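Local structure of glucose-resistance amylase regulator (Weissella paramesenteroides ATCC 33313, 4RK6) at residues Ile163-Gly167 / Thr180-Asp184; Gly175-Thr180 / Leu204-Asp210. The protein binds glucose in the cleft of a LacI-family sugar-binding core and probably acts as a DNA-binding transcriptional regulator. One frame throughout, in Å; residues are numbered along the deposited sequence.

Strand 163-166 comes first along the chain, then helix 172-182, whose C-terminal turn folds back beside that strand in contact 1 and closes a strand-loop-helix excursion of 12 intervening residues, most of them helical. From Tyr183 the chain runs through strand 192-195 into helix 198-210, which returns to pack on the middle of helix 172-182 in contact 2. The two therefore cross rather than nest: 175-179 lies between the two segments of contact 1, and Thr180 is shared by both contacts. Helix 172-182 is the common element, with the edge strand on one flank and helix 198-210 on another. The contacts meet directly where Tyr166 OH lies 3.0 Å from Thr177 OG1, probably a hydrogen bond.

Contact 1. Residues Ile163-Gly167 / Thr180-Asp184; sequences IFLYG and TTGYD
Residues 163-166 form an extended strand, with phi from -108° at Ile163 to -155° at Tyr166 and psi from 121° at Ile163 to 145° at Phe164, and Gly167 leaves it at phi/psi 117/157, angles that call for glycine. Opposite, 180-182 is the weakly bonded, pi-type last turn of a helix, after which Tyr183 turns extended (-135/171). The closest CA pair is Tyr166 and Gly182, 7.1 Å apart, and 220 Å² is buried in all. Phe164 and Tyr166 direct their CA-to-CB bonds toward the helix end while Leu165 points away, the usual strand alternation.

One direct hydrogen bond joins the segments: Tyr183, with chi1 m, reaches back so that its OH donates to Leu165 O at 3.1 Å. A water adds a bridge, 2.7 Å from both Tyr166 OH and Thr181 OG1; Tyr166 OH also hydrogen-bonds Thr177.

Packing does the rest. Tyr183 slots between the two inward side chains, its CE1 4.0 Å from Phe164 CD2 and its CE2 4.1 Å from Tyr166 CB. Tyr166, chi1 t, brings its ring up to the helix end, with CE2 3.5 Å from Gly182 CA; a CB on residue 182 would clash with that ring.

This is strand-to-helix packing within a beta-alpha unit of the periplasmic-binding-protein-like fold. Strand 163-166 is the outermost strand at its end of the sheet in this chain, bonded along its inner edge to strand 129-132; Leu165 touches helix 144-155 on the other face, while Phe190 meets Tyr183 edge-to-face.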
loop_
_atom_site.group_PDB
_atom_site.type_symbol
_atom_site.label_atom_id
_atom_site.label_comp_id
_atom_site.label_asym_id
_atom_site.label_seq_id
_atom_site.Cartn_x
_atom_site.Cartn_y
_atom_site.Cartn_z
ATOM N N ILE A 163 -22.992 14.924 -17.773
ATOM C CA ILE A 163 -21.816 15.027 -16.902
ATOM C C ILE A 163 -22.249 14.813 -15.463
ATOM O O ILE A 163 -23.107 15.538 -14.962
ATOM C CB ILE A 163 -21.146 16.416 -17.057
ATOM C CG1 ILE A 163 -20.530 16.533 -18.454
ATOM C CG2 ILE A 163 -20.116 16.641 -15.958
ATOM C CD1 ILE A 163 -20.111 17.936 -18.815
ATOM N N PHE A 164 -21.679 13.802 -14.804
ATOM C CA PHE A 164 -22.013 13.494 -13.405
ATOM C C PHE A 164 -20.762 13.466 -12.546
ATOM O O PHE A 164 -19.715 13.081 -13.011
ATOM C CB PHE A 164 -22.750 12.152 -13.320
ATOM C CG PHE A 164 -24.009 12.110 -14.124
ATOM C CD1 PHE A 164 -23.960 11.884 -15.500
ATOM C CD2 PHE A 164 -25.236 12.332 -13.522
ATOM C CE1 PHE A 164 -25.125 11.857 -16.255
ATOM C CE2 PHE A 164 -26.398 12.308 -14.272
ATOM C CZ PHE A 164 -26.340 12.080 -15.631
ATOM N N LEU A 165 -20.882 13.908 -11.298
ATOM C CA LEU A 165 -19.759 14.008 -10.382
ATOM C C LEU A 165 -20.110 13.389 -9.042
ATOM O O LEU A 165 -21.232 13.538 -8.576
ATOM C CB LEU A 165 -19.407 15.470 -10.121
ATOM C CG LEU A 165 -19.041 16.317 -11.325
ATOM C CD1 LEU A 165 -18.946 17.786 -10.947
ATOM C CD2 LEU A 165 -17.737 15.840 -11.940
ATOM N N TYR A 166 -19.154 12.729 -8.403
ATOM C CA TYR A 166 -19.331 12.332 -7.005
ATOM C C TYR A 166 -18.035 12.168 -6.284
ATOM O O TYR A 166 -17.144 11.486 -6.774
ATOM C CB TYR A 166 -20.086 11.006 -6.882
ATOM C CG TYR A 166 -20.352 10.602 -5.446
ATOM C CD1 TYR A 166 -19.397 9.908 -4.705
ATOM C CD2 TYR A 166 -21.544 10.969 -4.803
ATOM C CE1 TYR A 166 -19.623 9.557 -3.394
ATOM C CE2 TYR A 166 -21.784 10.610 -3.479
ATOM C CZ TYR A 166 -20.809 9.907 -2.785
ATOM O OH TYR A 166 -20.979 9.526 -1.489
ATOM N N GLY A 167 -17.955 12.761 -5.092
ATOM C CA GLY A 167 -16.933 12.376 -4.123
ATOM C C GLY A 167 -15.935 13.443 -3.733
ATOM O O GLY A 167 -15.685 14.398 -4.481
ATOM N N THR A 180 -24.360 3.834 -4.410
ATOM C CA THR A 180 -25.332 3.318 -3.445
ATOM C C THR A 180 -26.066 4.471 -2.753
ATOM O O THR A 180 -27.285 4.515 -2.763
ATOM C CB THR A 180 -24.656 2.393 -2.414
ATOM O OG1 THR A 180 -23.528 3.056 -1.842
ATOM C CG2 THR A 180 -24.182 1.123 -3.082
ATOM N N THR A 181 -25.346 5.417 -2.166
ATOM C CA THR A 181 -26.024 6.523 -1.509
ATOM C C THR A 181 -25.959 7.825 -2.324
ATOM O O THR A 181 -26.770 8.712 -2.125
ATOM C CB THR A 181 -25.490 6.707 -0.080
ATOM O OG1 THR A 181 -24.087 6.948 -0.133
ATOM C CG2 THR A 181 -25.750 5.455 0.753
ATOM N N GLY A 182 -25.024 7.929 -3.261
ATOM C CA GLY A 182 -24.908 9.109 -4.110
ATOM C C GLY A 182 -25.883 9.148 -5.269
ATOM O O GLY A 182 -26.362 10.228 -5.675
ATOM N N TYR A 183 -26.120 7.974 -5.846
ATOM C CA TYR A 183 -27.083 7.771 -6.923
ATOM C C TYR A 183 -27.905 6.526 -6.618
ATOM O O TYR A 183 -27.611 5.787 -5.692
ATOM C CB TYR A 183 -26.374 7.623 -8.281
ATOM C CG TYR A 183 -25.676 8.885 -8.700
ATOM C CD1 TYR A 183 -26.360 9.874 -9.407
ATOM C CD2 TYR A 183 -24.333 9.105 -8.391
ATOM C CE1 TYR A 183 -25.739 11.049 -9.775
ATOM C CE2 TYR A 183 -23.701 10.283 -8.762
ATOM C CZ TYR A 183 -24.409 11.248 -9.455
ATOM O OH TYR A 183 -23.800 12.410 -9.833
ATOM N N ASP A 184 -28.947 6.320 -7.409
ATOM C CA ASP A 184 -29.831 5.173 -7.293
ATOM C C ASP A 184 -29.221 4.022 -8.072
ATOM O O ASP A 184 -29.153 4.069 -9.307
ATOM C CB ASP A 184 -31.201 5.561 -7.878
ATOM C CG ASP A 184 -32.190 4.425 -7.917
ATOM O OD1 ASP A 184 -31.906 3.305 -7.433
ATOM O OD2 ASP A 184 -33.281 4.671 -8.472
HETATM O O HOH W 1 -23.507 9.513 -0.531
#

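Contact 2. Residues Gly175-Thr180 / Leu204-Asp210; sequences GYTSVT and LINAMSD
Both segments are helical, with 175-180 widening into a pi-type turn at 178-180. Their axes approach to 7.6 Å and cross at -45°, running broadly the same way; Gly175 and Leu204 are the nearest CA pair at 4.8 Å, a closeness that glycine permits.

Tyr176, chi1 t, swings its ring over the second helix. Ala207 CB sits 3.8 Å from the Tyr176 ring centroid, 10° off the normal, as a CH-pi contact, and Tyr176 OH donates to Asp210 OD2 at 2.6 Å. Asp210 OD1 also forms a salt bridge to Arg234 of the second subunit. One turn on, Val179 CG2 meets Ala207 CB at 3.6 Å and selenomethionine Met208 SE at 4.1 Å, while Val179 CG1 lies 3.7 Å from Leu204 CD2. Ser178 OG, chi1 p, bonds back to Gly175 O at 2.8 Å.

Such packing of neighbouring, similarly directed helices against a largely parallel sheet belongs to the alpha/beta architecture of LacI-type sugar-binding domains, here at the subunit interface, to which Tyr176, Asn206 and Asp210 contribute.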
loop_
_atom_site.group_PDB
_atom_site.type_symbol
_atom_site.label_atom_id
_atom_site.label_comp_id
_atom_site.label_asym_id
_atom_site.label_seq_id
_atom_site.Cartn_x
_atom_site.Cartn_y
_atom_site.Cartn_z
ATOM N N GLY A 175 -15.797 5.300 -3.811
ATOM C CA GLY A 175 -16.326 4.536 -4.924
ATOM C C GLY A 175 -17.579 3.741 -4.568
ATOM O O GLY A 175 -18.531 3.683 -5.345
ATOM N N TYR A 176 -17.543 3.088 -3.416
ATOM C CA TYR A 176 -18.645 2.244 -2.983
ATOM C C TYR A 176 -19.909 3.072 -2.767
ATOM O O TYR A 176 -21.009 2.706 -3.228
ATOM C CB TYR A 176 -18.278 1.512 -1.696
ATOM C CG TYR A 176 -19.184 0.331 -1.428
ATOM C CD1 TYR A 176 -20.428 0.504 -0.827
ATOM C CD2 TYR A 176 -18.811 -0.961 -1.796
ATOM C CE1 TYR A 176 -21.266 -0.578 -0.599
ATOM C CE2 TYR A 176 -19.641 -2.045 -1.579
ATOM C CZ TYR A 176 -20.878 -1.850 -0.976
ATOM O OH TYR A 176 -21.718 -2.923 -0.774
ATOM N N THR A 177 -19.747 4.188 -2.068
ATOM C CA THR A 177 -20.907 5.025 -1.720
ATOM C C THR A 177 -21.474 5.785 -2.900
ATOM O O THR A 177 -22.667 6.130 -2.896
ATOM C CB THR A 177 -20.610 6.007 -0.549
ATOM O OG1 THR A 177 -19.586 6.955 -0.891
ATOM C CG2 THR A 177 -20.213 5.261 0.701
ATOM N N SER A 178 -20.653 6.063 -3.912
ATOM C CA SER A 178 -21.113 6.870 -5.036
ATOM C C SER A 178 -22.383 6.290 -5.653
ATOM O O SER A 178 -23.333 7.015 -5.941
ATOM C CB SER A 178 -20.023 7.002 -6.108
ATOM O OG SER A 178 -19.727 5.753 -6.714
ATOM N N VAL A 179 -22.388 4.987 -5.888
ATOM C CA VAL A 179 -23.497 4.354 -6.622
ATOM C C VAL A 179 -24.533 3.710 -5.717
ATOM O O VAL A 179 -25.481 3.116 -6.207
ATOM C CB VAL A 179 -22.985 3.301 -7.628
ATOM C CG1 VAL A 179 -22.259 3.997 -8.756
ATOM C CG2 VAL A 179 -22.081 2.278 -6.943
ATOM N N THR A 180 -24.360 3.834 -4.410
ATOM C CA THR A 180 -25.332 3.318 -3.445
ATOM C C THR A 180 -26.066 4.471 -2.753
ATOM O O THR A 180 -27.285 4.515 -2.763
ATOM C CB THR A 180 -24.656 2.393 -2.414
ATOM O OG1 THR A 180 -23.528 3.056 -1.842
ATOM C CG2 THR A 180 -24.182 1.123 -3.082
ATOM N N LEU A 204 -16.409 0.737 -6.599
ATOM C CA LEU A 204 -17.496 0.658 -7.564
ATOM C C LEU A 204 -17.822 -0.794 -7.947
ATOM O O LEU A 204 -19.000 -1.195 -7.989
ATOM C CB LEU A 204 -17.110 1.415 -8.824
ATOM C CG LEU A 204 -17.152 2.944 -8.704
ATOM C CD1 LEU A 204 -16.364 3.556 -9.847
ATOM C CD2 LEU A 204 -18.587 3.418 -8.752
ATOM N N ILE A 205 -16.790 -1.592 -8.226
ATOM C CA ILE A 205 -17.000 -2.996 -8.567
ATOM C C ILE A 205 -17.751 -3.715 -7.444
ATOM O O ILE A 205 -18.741 -4.430 -7.688
ATOM C CB ILE A 205 -15.663 -3.707 -8.832
ATOM C CG1 ILE A 205 -15.115 -3.297 -10.199
ATOM C CG2 ILE A 205 -15.836 -5.224 -8.732
ATOM C CD1 ILE A 205 -13.735 -3.863 -10.457
ATOM N N ASN A 206 -17.298 -3.518 -6.216
ATOM C CA ASN A 206 -17.916 -4.208 -5.093
ATOM C C ASN A 206 -19.335 -3.733 -4.826
ATOM O O ASN A 206 -20.176 -4.550 -4.460
ATOM C CB ASN A 206 -17.047 -4.124 -3.829
ATOM C CG ASN A 206 -15.897 -5.102 -3.869
ATOM O OD1 ASN A 206 -15.786 -5.887 -4.799
ATOM N ND2 ASN A 206 -15.051 -5.074 -2.870
ATOM N N ALA A 207 -19.597 -2.434 -4.984
ATOM C CA ALA A 207 -20.949 -1.926 -4.738
ATOM C C ALA A 207 -21.888 -2.570 -5.738
ATOM O O ALA A 207 -22.994 -3.006 -5.385
ATOM C CB ALA A 207 -21.002 -0.413 -4.842
HETATM N N MSE A 208 -21.446 -2.667 -6.992
HETATM C CA MSE A 208 -22.307 -3.287 -8.017
HETATM C C MSE A 208 -22.550 -4.738 -7.684
HETATM O O MSE A 208 -23.724 -5.199 -7.682
HETATM C CB MSE A 208 -21.748 -3.154 -9.441
HETATM C CG MSE A 208 -21.507 -1.716 -9.917
HETATM SE SE MSE A 208 -23.068 -0.491 -9.744
HETATM C CE MSE A 208 -24.013 -1.283 -11.262
ATOM N N SER A 209 -21.474 -5.479 -7.400
ATOM C CA SER A 209 -21.576 -6.932 -7.101
ATOM C C SER A 209 -22.451 -7.221 -5.895
ATOM O O SER A 209 -23.198 -8.198 -5.898
ATOM C CB SER A 209 -20.196 -7.559 -6.834
ATOM O OG SER A 209 -19.379 -7.467 -7.969
ATOM N N ASP A 210 -22.341 -6.376 -4.876
ATOM C CA ASP A 210 -23.085 -6.561 -3.617
ATOM C C ASP A 210 -24.582 -6.276 -3.773
ATOM O O ASP A 210 -25.371 -6.619 -2.885
ATOM C CB ASP A 210 -22.539 -5.638 -2.529
ATOM C CG ASP A 210 -21.161 -6.059 -1.997
ATOM O OD1 ASP A 210 -20.673 -7.174 -2.292
ATOM O OD2 ASP A 210 -20.612 -5.275 -1.196
#